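Local coordinates for periplasmic protein (Legionella pneumophila subsp. pneumophila, PDB 4FGQ) that is probably a calcium-dependent periplasmic cysteine protease of the bacterial transglutaminase-like family, at residues H121-F126 with I136-E141; L107-A112 with Y157-E162. All blocks are in the same frame, centred on the assembly; numbering follows the deposited sequence.

Contact 1 (121-126 with 136-141) and contact 2 (107-112 with 157-162) belong to one antiparallel sheet, with centres about 11 Å apart. Strands 107-114 and 119-126 are neighbours in it, so the two contacts adjoin. Probable backbone hydrogen bonds join them: H121 N to A112 O at 2.7 Å and V123 O to T110 N at 2.8 Å. M122 SD packs on T110 O at 3.3 Å. H121 and D138, with C86 nearby, are consistent with the family's cysteine protease site. Both contacts lie near the calcium-binding residues, although no calcium is bound in the model. The side chain of E87 is about 4 Å from that of Y111 and about 7 Å from that of H121.

Contact 1: H121-F126 with I136-E141; sequences HMVLSF and ILDSLE
D138 OD1 accepts two well-formed hydrogen bonds. H121 NE2 reaches it at 2.8 Å, almost straight (172°). The bond lies in the imidazole plane and uses the syn side of the carboxylate. The backbone N of L140 reaches OD1 at 3.0 Å from above the carboxylate plane, closing an Asx turn. D138 OD2 forms a salt bridge with R150. The L140 and R150 bonds hold the carboxylate, and the in-plane bond to NE2 favours the ring's present rotation. H121 CG is anti to the backbone N (chi1 -170°), which swings the ring toward D138. L140 CD1 touches H121 CE1 at 3.5 Å. V123 CG1 packs on D138 CG at 3.7 Å, and V123 CB meets I136 CG2 at 3.8 Å. L124 and L137 form an antiparallel hydrogen-bonded pair, with L124 N to L137 O at 2.9 Å and L137 N to L124 O at 2.8 Å. A water bridges M122 O and S139 OG. H121 also touches C86 of helix 86-100. This grouping is consistent with the Cys-His-Asp triad of the family. The hairpin of strands 119-126 and 135-137 packs on helix 43-55 through F126, L137 and S139, and on helix 86-100 through M122 and L124.

Contact 2: L107-A112 with Y157-E162; sequences LRITYA and YSFNAE
I109 and F159 are paired through both backbone amides: I109 N gives to F159 O at 2.8 Å and F159 N to I109 O at 2.9 Å. Y111 N to Y157 O is 2.8 Å in the next hydrogen-bonded pair, while Y157 N to Y111 O is longer at 3.3 Å. T110 and S158 are the non-hydrogen-bonded pair between, and T110 OG1 is hydrogen-bonded to S125 OG. N160 ND2 gives to L107 O at 3.0 Å, close to its amide plane. N160 OD1 accepts from E162 N, an Asx turn, and from G163 N. R108 NE donates to a water, and its guanidinium makes cation-pi contacts with W165 and Y127. On the face of I109, Y111, Y157 and F159, I109 CB makes a CH-pi contact with the F159 ring, 3.9 Å from its centroid. F159 CG, between the backbone N and carbonyl carbon (chi1 63°), puts the ring there. Y111 CB lies over the Y157 ring, and Y157 CE2 over Y111; the ring planes are 17° apart. F159 also meets the W72 and W185 rings, and Y111 lies near the calcium-binding residue E87. This antiparallel pair is interior to the sheet, flanked by strands 119-126 and 164-166; helix 86-100 covers L107 and I109.

Contact 1: H121-F126 with I136-E141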
# COMPACT_ATOMS: atom_id res chain seq x y z
N HIS A 121 7.80 7.20 -8.42
CA HIS A 121 7.17 7.25 -7.10
C HIS A 121 5.90 6.43 -7.12
O HIS A 121 5.08 6.59 -8.02
CB HIS A 121 6.82 8.69 -6.75
CG HIS A 121 6.38 8.87 -5.33
ND1 HIS A 121 7.24 8.69 -4.26
CD2 HIS A 121 5.17 9.18 -4.80
CE1 HIS A 121 6.58 8.89 -3.13
NE2 HIS A 121 5.33 9.20 -3.43
N MET A 122 5.72 5.59 -6.12
CA MET A 122 4.56 4.70 -6.06
C MET A 122 3.57 5.22 -5.03
O MET A 122 3.96 5.65 -3.93
CB MET A 122 4.99 3.29 -5.66
CG MET A 122 3.95 2.18 -5.86
SD MET A 122 3.99 1.53 -7.55
CE MET A 122 5.38 0.39 -7.53
N VAL A 123 2.28 5.19 -5.38
CA VAL A 123 1.21 5.58 -4.48
C VAL A 123 0.12 4.53 -4.57
O VAL A 123 0.22 3.60 -5.37
CB VAL A 123 0.60 6.94 -4.86
CG1 VAL A 123 1.67 8.04 -4.75
CG2 VAL A 123 0.03 6.89 -6.28
N LEU A 124 -0.93 4.67 -3.75
CA LEU A 124 -2.10 3.80 -3.88
C LEU A 124 -3.25 4.66 -4.39
O LEU A 124 -3.55 5.70 -3.80
CB LEU A 124 -2.47 3.18 -2.53
CG LEU A 124 -3.75 2.35 -2.51
CD1 LEU A 124 -3.67 1.25 -3.55
CD2 LEU A 124 -3.92 1.74 -1.12
N SER A 125 -3.86 4.25 -5.50
CA SER A 125 -4.99 4.99 -6.06
C SER A 125 -6.31 4.32 -5.71
O SER A 125 -6.46 3.11 -5.88
CB SER A 125 -4.86 5.07 -7.59
OG SER A 125 -3.73 5.85 -7.97
N PHE A 126 -7.26 5.10 -5.23
CA PHE A 126 -8.59 4.58 -4.92
C PHE A 126 -9.56 5.13 -5.94
O PHE A 126 -9.63 6.35 -6.13
CB PHE A 126 -9.01 5.01 -3.51
CG PHE A 126 -10.49 4.85 -3.25
CD1 PHE A 126 -11.01 3.61 -2.92
CD2 PHE A 126 -11.35 5.93 -3.35
CE1 PHE A 126 -12.37 3.45 -2.69
CE2 PHE A 126 -12.71 5.78 -3.12
CZ PHE A 126 -13.22 4.54 -2.79
N ILE A 136 -5.60 9.83 -4.31
CA ILE A 136 -4.23 9.37 -4.17
C ILE A 136 -3.81 9.25 -2.71
O ILE A 136 -3.78 10.25 -1.96
CB ILE A 136 -3.25 10.32 -4.90
CG1 ILE A 136 -3.64 10.49 -6.38
CG2 ILE A 136 -1.84 9.81 -4.77
CD1 ILE A 136 -3.59 9.21 -7.18
N LEU A 137 -3.48 8.03 -2.29
CA LEU A 137 -2.96 7.77 -0.95
C LEU A 137 -1.44 7.67 -1.06
O LEU A 137 -0.90 6.70 -1.62
CB LEU A 137 -3.53 6.45 -0.40
CG LEU A 137 -4.94 6.54 0.21
CD1 LEU A 137 -6.01 6.74 -0.88
CD2 LEU A 137 -5.23 5.28 1.03
N ASP A 138 -0.76 8.68 -0.52
CA ASP A 138 0.68 8.88 -0.72
C ASP A 138 1.38 8.75 0.62
O ASP A 138 0.75 8.88 1.67
CB ASP A 138 0.89 10.29 -1.28
CG ASP A 138 2.21 10.47 -1.99
OD1 ASP A 138 3.15 9.68 -1.74
OD2 ASP A 138 2.31 11.42 -2.78
N SER A 139 2.68 8.47 0.55
CA SER A 139 3.55 8.42 1.72
C SER A 139 4.32 9.74 1.92
O SER A 139 4.96 9.93 2.96
CB SER A 139 4.55 7.26 1.57
OG SER A 139 5.09 7.22 0.26
N LEU A 140 4.27 10.62 0.93
CA LEU A 140 4.93 11.93 1.02
C LEU A 140 3.94 13.10 0.98
O LEU A 140 4.29 14.22 0.62
CB LEU A 140 5.98 12.10 -0.10
CG LEU A 140 7.15 11.12 -0.09
CD1 LEU A 140 8.06 11.41 -1.28
CD2 LEU A 140 7.94 11.25 1.21
N GLU A 141 2.70 12.81 1.35
CA GLU A 141 1.66 13.82 1.44
C GLU A 141 0.63 13.21 2.37
O GLU A 141 0.23 12.06 2.16
CB GLU A 141 1.05 14.06 0.05
CG GLU A 141 -0.24 14.87 0.06
CD GLU A 141 -0.07 16.22 0.72
OE1 GLU A 141 0.69 17.06 0.19
OE2 GLU A 141 -0.70 16.43 1.79
O HOH W 1 3.66 5.47 -1.23

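Contact 2: L107-A112 with Y157-E162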
# COMPACT_ATOMS: atom_id res chain seq x y z
N LEU A 107 -9.10 -0.46 -5.93
CA LEU A 107 -7.77 -0.09 -5.47
C LEU A 107 -6.72 -0.51 -6.47
O LEU A 107 -6.67 -1.67 -6.88
CB LEU A 107 -7.47 -0.75 -4.12
CG LEU A 107 -8.37 -0.31 -2.96
CD1 LEU A 107 -8.21 -1.27 -1.80
CD2 LEU A 107 -7.99 1.10 -2.52
N ARG A 108 -5.87 0.43 -6.87
CA ARG A 108 -4.77 0.09 -7.76
C ARG A 108 -3.50 0.74 -7.28
O ARG A 108 -3.44 1.96 -7.17
CB ARG A 108 -5.07 0.53 -9.20
CG ARG A 108 -6.23 -0.23 -9.82
CD ARG A 108 -6.44 0.12 -11.27
NE ARG A 108 -7.65 -0.52 -11.78
CZ ARG A 108 -8.16 -0.31 -12.99
NH1 ARG A 108 -7.56 0.52 -13.83
NH2 ARG A 108 -9.27 -0.93 -13.36
N ILE A 109 -2.51 -0.09 -6.97
CA ILE A 109 -1.20 0.41 -6.62
C ILE A 109 -0.62 1.04 -7.89
O ILE A 109 -0.62 0.41 -8.95
CB ILE A 109 -0.30 -0.73 -6.12
CG1 ILE A 109 -0.93 -1.40 -4.89
CG2 ILE A 109 1.11 -0.21 -5.82
CD1 ILE A 109 -0.31 -2.78 -4.55
N THR A 110 -0.14 2.28 -7.79
CA THR A 110 0.18 3.05 -9.00
C THR A 110 1.63 3.50 -9.03
O THR A 110 2.08 4.18 -8.12
CB THR A 110 -0.70 4.30 -9.10
OG1 THR A 110 -2.08 3.91 -9.14
CG2 THR A 110 -0.39 5.09 -10.38
N TYR A 111 2.32 3.14 -10.10
CA TYR A 111 3.69 3.57 -10.33
C TYR A 111 3.62 4.82 -11.19
O TYR A 111 3.07 4.79 -12.30
CB TYR A 111 4.43 2.45 -11.04
CG TYR A 111 5.89 2.68 -11.39
CD1 TYR A 111 6.89 2.11 -10.63
CD2 TYR A 111 6.25 3.38 -12.53
CE1 TYR A 111 8.22 2.27 -10.96
CE2 TYR A 111 7.57 3.54 -12.87
CZ TYR A 111 8.55 2.99 -12.08
OH TYR A 111 9.88 3.15 -12.43
N ALA A 112 4.16 5.92 -10.67
CA ALA A 112 4.06 7.20 -11.35
C ALA A 112 5.44 7.85 -11.47
O ALA A 112 6.34 7.57 -10.68
CB ALA A 112 3.11 8.13 -10.59
N TYR A 157 1.99 2.93 -14.76
CA TYR A 157 1.17 1.71 -14.74
C TYR A 157 0.56 1.53 -13.37
O TYR A 157 0.98 2.18 -12.42
CB TYR A 157 1.98 0.46 -15.14
CG TYR A 157 2.99 -0.02 -14.11
CD1 TYR A 157 2.62 -0.94 -13.13
CD2 TYR A 157 4.31 0.40 -14.14
CE1 TYR A 157 3.53 -1.39 -12.20
CE2 TYR A 157 5.23 -0.06 -13.21
CZ TYR A 157 4.83 -0.95 -12.24
OH TYR A 157 5.74 -1.41 -11.31
N SER A 158 -0.45 0.68 -13.28
CA SER A 158 -1.05 0.38 -11.99
C SER A 158 -1.40 -1.10 -11.92
O SER A 158 -1.45 -1.78 -12.95
CB SER A 158 -2.29 1.25 -11.74
OG SER A 158 -3.30 0.99 -12.69
N PHE A 159 -1.59 -1.62 -10.72
CA PHE A 159 -1.84 -3.04 -10.56
C PHE A 159 -2.51 -3.35 -9.22
O PHE A 159 -2.49 -2.53 -8.30
CB PHE A 159 -0.52 -3.82 -10.66
CG PHE A 159 0.47 -3.48 -9.60
CD1 PHE A 159 0.59 -4.28 -8.47
CD2 PHE A 159 1.28 -2.35 -9.71
CE1 PHE A 159 1.50 -3.97 -7.47
CE2 PHE A 159 2.20 -2.04 -8.71
CZ PHE A 159 2.31 -2.84 -7.60
N ASN A 160 -3.10 -4.53 -9.13
CA ASN A 160 -3.54 -5.06 -7.84
C ASN A 160 -3.41 -6.59 -7.87
O ASN A 160 -2.77 -7.13 -8.77
CB ASN A 160 -4.95 -4.59 -7.47
CG ASN A 160 -5.98 -4.88 -8.55
OD1 ASN A 160 -5.81 -5.81 -9.34
ND2 ASN A 160 -7.05 -4.09 -8.58
N ALA A 161 -4.03 -7.28 -6.92
CA ALA A 161 -3.89 -8.73 -6.88
C ALA A 161 -4.43 -9.40 -8.14
O ALA A 161 -4.03 -10.51 -8.48
CB ALA A 161 -4.54 -9.31 -5.63
N GLU A 162 -5.34 -8.72 -8.84
CA GLU A 162 -6.01 -9.32 -9.98
C GLU A 162 -5.43 -8.93 -11.33
O GLU A 162 -5.27 -9.78 -12.20
CB GLU A 162 -7.51 -9.00 -9.96
CG GLU A 162 -8.29 -9.65 -8.83
CD GLU A 162 -8.18 -8.89 -7.52
OE1 GLU A 162 -8.14 -9.55 -6.46
OE2 GLU A 162 -8.15 -7.64 -7.55
O HOH W 2 -9.31 -2.65 -10.68